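Local structure of C-type lectin domain family 4, member a4 (Mus musculus, 3VYK) at residues A37-Q45 against W75-A85. The protein binds N-glycans through a calcium-dependent C-type lectin domain and probably serves as an inhibitory pattern-recognition receptor of dendritic cells. Numbering follows the deposited sequence.
Sequences AHLVVIHSQ and WIDQTPYNKSA
Val41 lays its CG1 methyl over one face of the Trp75 indole, a CH-pi contact with CG1 3.9 Å from the centroid of the five-membered ring. Standing anti to the backbone N (chi1 167°), that branch reaches the ring, while CG2 lies against the carboxylate of Asp77. The backbone crosses the same indole face, Ile42 N being 3.4 Å from Trp75 CH2. A branched valine suits this place because it fills the corner between indole and carboxylate; the broad, flat indole can underlie both a methyl and a peptide group. Leu65 of strand 61-67 also touches Trp75.

Beyond the indole, His43 gives a hydrogen bond from NE2 to Thr79 OG1 (2.8 Å), the hydroxyl lying exactly in the imidazole plane. Thr79 OG1 in turn donates to Asp77 OD1 at 2.6 Å, on the syn side of the carboxylate, and Thr79 N reaches the same oxygen from above its plane, closing an Asx turn. Threonine fits here because one hydroxyl can accept and donate at once. The edge of the imidazole also brings His43 CE1 within 3.2 Å of Pro80 O.

On the other flank, Ile76 CD1 packs against Leu39 CB (3.8 Å), and Trp25 of helix 25-34 touches both residues. His38 ND1 bonds to Leu39 O, and a water joins its NE2, weakly, to Asp77 OD2. Another water bridges Ile42 O and Ala85 O, each at 2.7 Å.

The contact thus fastens the start of the long loop after strand 73-75 to the chain linking strand 38-39 with helix 45-53, away from the calcium and glycan site. The relay from imidazole through hydroxyl to carboxylate implies that NE2 carries a proton, and the nearby carboxylate would tend to favour a positively charged His43.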
ATOM      1  N   ALA A  37     -10.551   2.730  -8.659  1.00 23.25           N
ATOM      2  CA  ALA A  37      -9.136   2.486  -8.370  1.00 21.31           C
ATOM      3  C   ALA A  37      -8.974   1.223  -7.516  1.00 20.71           C
ATOM      4  O   ALA A  37      -9.951   0.540  -7.225  1.00 20.81           O
ATOM      5  CB  ALA A  37      -8.554   3.691  -7.650  1.00 21.36           C
ATOM      6  N   HIS A  38      -7.743   0.912  -7.117  1.00 19.55           N
ATOM      7  CA  HIS A  38      -7.480  -0.199  -6.197  1.00 18.60           C
ATOM      8  C   HIS A  38      -6.355   0.173  -5.274  1.00 17.21           C
ATOM      9  O   HIS A  38      -5.588   1.098  -5.561  1.00 16.79           O
ATOM     10  CB  HIS A  38      -7.137  -1.482  -6.963  1.00 20.19           C
ATOM     11  CG  HIS A  38      -5.958  -1.335  -7.907  1.00 21.34           C
ATOM     12  ND1 HIS A  38      -4.674  -1.433  -7.494  1.00 21.57           N
ATOM     13  CD2 HIS A  38      -5.911  -1.075  -9.275  1.00 22.15           C
ATOM     14  CE1 HIS A  38      -3.849  -1.245  -8.540  1.00 22.56           C
ATOM     15  NE2 HIS A  38      -4.605  -1.028  -9.633  1.00 22.64           N
ATOM     16  N   LEU A  39      -6.222  -0.542  -4.159  1.00 16.34           N
ATOM     17  CA  LEU A  39      -5.083  -0.312  -3.274  1.00 15.88           C
ATOM     18  C   LEU A  39      -3.778  -0.485  -4.047  1.00 15.05           C
ATOM     19  O   LEU A  39      -3.666  -1.348  -4.931  1.00 15.44           O
ATOM     20  CB  LEU A  39      -5.138  -1.220  -2.037  1.00 15.90           C
ATOM     21  CG  LEU A  39      -6.187  -0.799  -0.994  1.00 16.09           C
ATOM     22  CD1 LEU A  39      -6.378  -1.921   0.013  1.00 16.61           C
ATOM     23  CD2 LEU A  39      -5.799   0.484  -0.283  1.00 16.53           C
ATOM     24  N   VAL A  40      -2.805   0.356  -3.717  1.00 14.60           N
ATOM     25  CA  VAL A  40      -1.597   0.486  -4.535  1.00 13.94           C
ATOM     26  C   VAL A  40      -0.787  -0.806  -4.681  1.00 13.49           C
ATOM     27  O   VAL A  40      -0.621  -1.576  -3.738  1.00 13.28           O
ATOM     28  CB  VAL A  40      -0.731   1.662  -4.038  1.00 14.17           C
ATOM     29  CG1 VAL A  40      -0.114   1.369  -2.677  1.00 14.14           C
ATOM     30  CG2 VAL A  40       0.317   2.040  -5.068  1.00 15.42           C
ATOM     31  N   VAL A  41      -0.302  -1.028  -5.896  1.00 13.63           N
ATOM     32  CA  VAL A  41       0.538  -2.163  -6.228  1.00 13.71           C
ATOM     33  C   VAL A  41       1.894  -1.592  -6.630  1.00 13.71           C
ATOM     34  O   VAL A  41       1.970  -0.778  -7.544  1.00 15.30           O
ATOM     35  CB  VAL A  41      -0.101  -2.974  -7.383  1.00 13.76           C
ATOM     36  CG1 VAL A  41       0.883  -3.973  -7.964  1.00 13.86           C
ATOM     37  CG2 VAL A  41      -1.369  -3.679  -6.893  1.00 14.13           C
ATOM     38  N   ILE A  42       2.952  -1.993  -5.927  1.00 13.17           N
ATOM     39  CA  ILE A  42       4.247  -1.310  -6.024  0.75 13.22           C
ATOM     40  C   ILE A  42       5.259  -2.207  -6.729  1.00 13.98           C
ATOM     41  O   ILE A  42       5.577  -3.294  -6.242  1.00 15.14           O
ATOM     42  CB  ILE A  42       4.738  -0.925  -4.616  0.75 12.51           C
ATOM     43  CG1 ILE A  42       3.715  -0.011  -3.936  0.75 12.32           C
ATOM     44  CG2 ILE A  42       6.095  -0.226  -4.685  0.75 12.69           C
ATOM     45  CD1 ILE A  42       3.977   0.215  -2.459  0.75 12.31           C
ATOM     46  N   HIS A  43       5.767  -1.748  -7.876  1.00 15.01           N
ATOM     47  CA  HIS A  43       6.643  -2.595  -8.692  1.00 16.09           C
ATOM     48  C   HIS A  43       8.074  -2.151  -8.835  1.00 15.45           C
ATOM     49  O   HIS A  43       8.852  -2.808  -9.523  1.00 16.44           O
ATOM     50  CB  HIS A  43       6.021  -2.859 -10.057  1.00 18.23           C
ATOM     51  CG  HIS A  43       4.966  -3.935 -10.038  1.00 19.17           C
ATOM     52  ND1 HIS A  43       5.229  -5.200  -9.659  1.00 20.06           N
ATOM     53  CD2 HIS A  43       3.613  -3.894 -10.369  1.00 19.93           C
ATOM     54  CE1 HIS A  43       4.095  -5.934  -9.740  1.00 19.93           C
ATOM     55  NE2 HIS A  43       3.111  -5.132 -10.166  1.00 20.09           N
ATOM     56  N   SER A  44       8.448  -1.075  -8.153  1.00 14.11           N
ATOM     57  CA  SER A  44       9.824  -0.562  -8.212  1.00 13.18           C
ATOM     58  C   SER A  44      10.109   0.332  -7.029  1.00 12.48           C
ATOM     59  O   SER A  44       9.186   0.845  -6.377  1.00 11.95           O
ATOM     60  CB  SER A  44      10.049   0.241  -9.501  1.00 13.03           C
ATOM     61  OG  SER A  44       9.245   1.420  -9.515  1.00 13.98           O
ATOM     62  N   GLN A  45      11.399   0.534  -6.758  1.00 12.49           N
ATOM     63  CA  GLN A  45      11.802   1.525  -5.761  1.00 12.74           C
ATOM     64  C   GLN A  45      11.374   2.937  -6.157  1.00 12.43           C
ATOM     65  O   GLN A  45      11.027   3.730  -5.299  1.00 13.08           O
ATOM     66  CB  GLN A  45      13.300   1.510  -5.445  1.00 13.32           C
ATOM     67  CG  GLN A  45      13.600   2.429  -4.265  1.00 14.77           C
ATOM     68  CD  GLN A  45      14.984   2.284  -3.670  1.00 15.53           C
ATOM     69  OE1 GLN A  45      15.503   3.230  -3.046  1.00 17.32           O
ATOM     70  NE2 GLN A  45      15.585   1.116  -3.834  1.00 15.36           N
ATOM     71  N   TRP A  75      -0.173  -9.628  -5.040  1.00 14.26           N
ATOM     72  CA  TRP A  75      -0.798  -8.341  -5.323  1.00 14.74           C
ATOM     73  C   TRP A  75      -2.227  -8.526  -5.710  1.00 15.94           C
ATOM     74  O   TRP A  75      -2.575  -9.517  -6.357  1.00 17.12           O
ATOM     75  CB  TRP A  75      -0.073  -7.630  -6.471  1.00 14.12           C
ATOM     76  CG  TRP A  75       1.325  -7.198  -6.119  1.00 13.87           C
ATOM     77  CD1 TRP A  75       2.526  -7.696  -6.627  1.00 14.12           C
ATOM     78  CD2 TRP A  75       1.715  -6.179  -5.137  1.00 13.39           C
ATOM     79  NE1 TRP A  75       3.597  -7.054  -6.058  1.00 14.32           N
ATOM     80  CE2 TRP A  75       3.173  -6.131  -5.153  1.00 13.25           C
ATOM     81  CE3 TRP A  75       1.017  -5.317  -4.292  1.00 13.51           C
ATOM     82  CZ2 TRP A  75       3.890  -5.260  -4.334  1.00 13.22           C
ATOM     83  CZ3 TRP A  75       1.741  -4.448  -3.472  1.00 13.65           C
ATOM     84  CH2 TRP A  75       3.143  -4.421  -3.491  1.00 13.64           C
ATOM     85  N   ILE A  76      -3.060  -7.562  -5.339  1.00 16.47           N
ATOM     86  CA  ILE A  76      -4.503  -7.667  -5.587  1.00 18.48           C
ATOM     87  C   ILE A  76      -4.903  -7.586  -7.060  1.00 19.29           C
ATOM     88  O   ILE A  76      -5.997  -8.035  -7.421  1.00 20.86           O
ATOM     89  CB  ILE A  76      -5.316  -6.657  -4.758  1.00 19.22           C
ATOM     90  CG1 ILE A  76      -4.910  -5.211  -5.089  1.00 19.38           C
ATOM     91  CG2 ILE A  76      -5.207  -7.013  -3.276  1.00 20.44           C
ATOM     92  CD1 ILE A  76      -5.734  -4.150  -4.385  1.00 20.88           C
ATOM     93  N   ASP A  77      -4.037  -7.028  -7.906  1.00 19.31           N
ATOM     94  CA  ASP A  77      -4.329  -6.977  -9.347  1.00 20.15           C
ATOM     95  C   ASP A  77      -3.758  -8.176 -10.094  1.00 20.71           C
ATOM     96  O   ASP A  77      -3.755  -8.201 -11.336  1.00 22.11           O
ATOM     97  CB  ASP A  77      -3.857  -5.659  -9.968  1.00 20.01           C
ATOM     98  CG  ASP A  77      -2.345  -5.525 -10.011  1.00 19.69           C
ATOM     99  OD1 ASP A  77      -1.615  -6.385  -9.482  1.00 19.58           O
ATOM    100  OD2 ASP A  77      -1.880  -4.528 -10.595  1.00 20.46           O
ATOM    101  N   GLN A  78      -3.283  -9.160  -9.331  1.00 21.23           N
ATOM    102  CA  GLN A  78      -2.725 -10.415  -9.845  1.00 22.50           C
ATOM    103  C   GLN A  78      -1.441 -10.267 -10.663  1.00 21.95           C
ATOM    104  O   GLN A  78      -0.984 -11.242 -11.272  1.00 23.38           O
ATOM    105  CB  GLN A  78      -3.778 -11.224 -10.620  1.00 25.26           C
ATOM    106  CG  GLN A  78      -4.911 -11.765  -9.759  1.00 28.34           C
ATOM    107  CD  GLN A  78      -6.068 -12.259 -10.600  1.00 31.27           C
ATOM    108  OE1 GLN A  78      -6.838 -11.466 -11.144  1.00 33.88           O
ATOM    109  NE2 GLN A  78      -6.196 -13.575 -10.716  1.00 33.51           N
ATOM    110  N   THR A  79      -0.840  -9.073 -10.662  1.00 20.83           N
ATOM    111  CA  THR A  79       0.482  -8.927 -11.272  0.75 19.62           C
ATOM    112  C   THR A  79       1.520  -9.631 -10.395  1.00 19.81           C
ATOM    113  O   THR A  79       1.337  -9.729  -9.184  1.00 18.49           O
ATOM    114  CB  THR A  79       0.876  -7.460 -11.537  1.00 19.92           C
ATOM    115  OG1 THR A  79       0.865  -6.722 -10.308  1.00 19.45           O
ATOM    116  CG2 THR A  79      -0.088  -6.813 -12.530  1.00 20.38           C
ATOM    117  N   PRO A  80       2.600 -10.151 -11.001  1.00 20.14           N
ATOM    118  CA  PRO A  80       3.511 -10.992 -10.226  1.00 19.75           C
ATOM    119  C   PRO A  80       4.216 -10.250  -9.093  1.00 19.30           C
ATOM    120  O   PRO A  80       4.604  -9.081  -9.249  1.00 19.41           O
ATOM    121  CB  PRO A  80       4.529 -11.476 -11.274  1.00 20.76           C
ATOM    122  CG  PRO A  80       3.850 -11.294 -12.588  1.00 22.00           C
ATOM    123  CD  PRO A  80       2.976 -10.093 -12.426  1.00 20.98           C
ATOM    124  N   TYR A  81       4.346 -10.926  -7.954  1.00 18.64           N
ATOM    125  CA  TYR A  81       5.140 -10.428  -6.839  1.00 19.07           C
ATOM    126  C   TYR A  81       6.613 -10.586  -7.188  1.00 19.42           C
ATOM    127  O   TYR A  81       7.111 -11.705  -7.307  1.00 21.51           O
ATOM    128  CB  TYR A  81       4.793 -11.209  -5.576  1.00 19.38           C
ATOM    129  CG  TYR A  81       5.485 -10.757  -4.317  1.00 19.48           C
ATOM    130  CD1 TYR A  81       5.163  -9.539  -3.721  1.00 19.31           C
ATOM    131  CD2 TYR A  81       6.434 -11.566  -3.701  1.00 19.60           C
ATOM    132  CE1 TYR A  81       5.787  -9.134  -2.552  1.00 19.31           C
ATOM    133  CE2 TYR A  81       7.058 -11.172  -2.525  1.00 20.17           C
ATOM    134  CZ  TYR A  81       6.721  -9.956  -1.959  1.00 19.48           C
ATOM    135  OH  TYR A  81       7.342  -9.554  -0.796  1.00 21.16           O
ATOM    136  N   ASN A  82       7.286  -9.454  -7.372  1.00 19.31           N
ATOM    137  CA  ASN A  82       8.686  -9.414  -7.771  1.00 19.78           C
ATOM    138  C   ASN A  82       9.573  -9.263  -6.543  1.00 19.38           C
ATOM    139  O   ASN A  82       9.638  -8.183  -5.944  1.00 18.69           O
ATOM    140  CB  ASN A  82       8.920  -8.257  -8.743  1.00 20.37           C
ATOM    141  CG  ASN A  82      10.334  -8.235  -9.304  1.00 20.67           C
ATOM    142  OD1 ASN A  82      11.174  -9.089  -8.972  1.00 20.31           O
ATOM    143  ND2 ASN A  82      10.601  -7.268 -10.175  1.00 21.47           N
ATOM    144  N   LYS A  83      10.275 -10.338  -6.202  1.00 19.12           N
ATOM    145  CA  LYS A  83      11.155 -10.364  -5.028  1.00 18.90           C
ATOM    146  C   LYS A  83      12.303  -9.356  -5.124  1.00 18.34           C
ATOM    147  O   LYS A  83      12.915  -9.019  -4.109  1.00 17.90           O
ATOM    148  CB  LYS A  83      11.710 -11.773  -4.790  1.00 21.20           C
ATOM    149  CG  LYS A  83      10.664 -12.779  -4.326  1.00 24.03           C
ATOM    150  CD  LYS A  83      11.262 -14.152  -4.068  1.00 27.14           C
ATOM    151  CE  LYS A  83      11.743 -14.835  -5.342  1.00 29.18           C
ATOM    152  NZ  LYS A  83      10.634 -15.209  -6.269  1.00 31.17           N
ATOM    153  N   SER A  84      12.583  -8.855  -6.327  1.00 17.70           N
ATOM    154  CA  SER A  84      13.659  -7.866  -6.490  1.00 16.93           C
ATOM    155  C   SER A  84      13.226  -6.419  -6.246  1.00 16.19           C
ATOM    156  O   SER A  84      14.045  -5.496  -6.356  1.00 16.07           O
ATOM    157  CB  SER A  84      14.338  -7.987  -7.859  1.00 17.48           C
ATOM    158  OG  SER A  84      13.517  -7.474  -8.882  1.00 18.29           O
ATOM    159  N   ALA A  85      11.961  -6.231  -5.881  1.00 15.86           N
ATOM    160  CA  ALA A  85      11.454  -4.898  -5.549  0.50 14.37           C
ATOM    161  C   ALA A  85      10.505  -4.922  -4.349  1.00 14.59           C
ATOM    162  O   ALA A  85       9.319  -4.613  -4.463  1.00 15.03           O
ATOM    163  CB  ALA A  85      10.799  -4.246  -6.763  1.00 16.07           C
TER
HETATM  164  O   HOH W   1      -3.293  -2.508 -11.809  1.00 27.32           O
HETATM  165  O   HOH W   2       7.594  -5.076  -6.466  1.00 26.60           O
HETATM  166  O   HOH W   3       8.260  -5.353 -10.679  1.00 26.03           O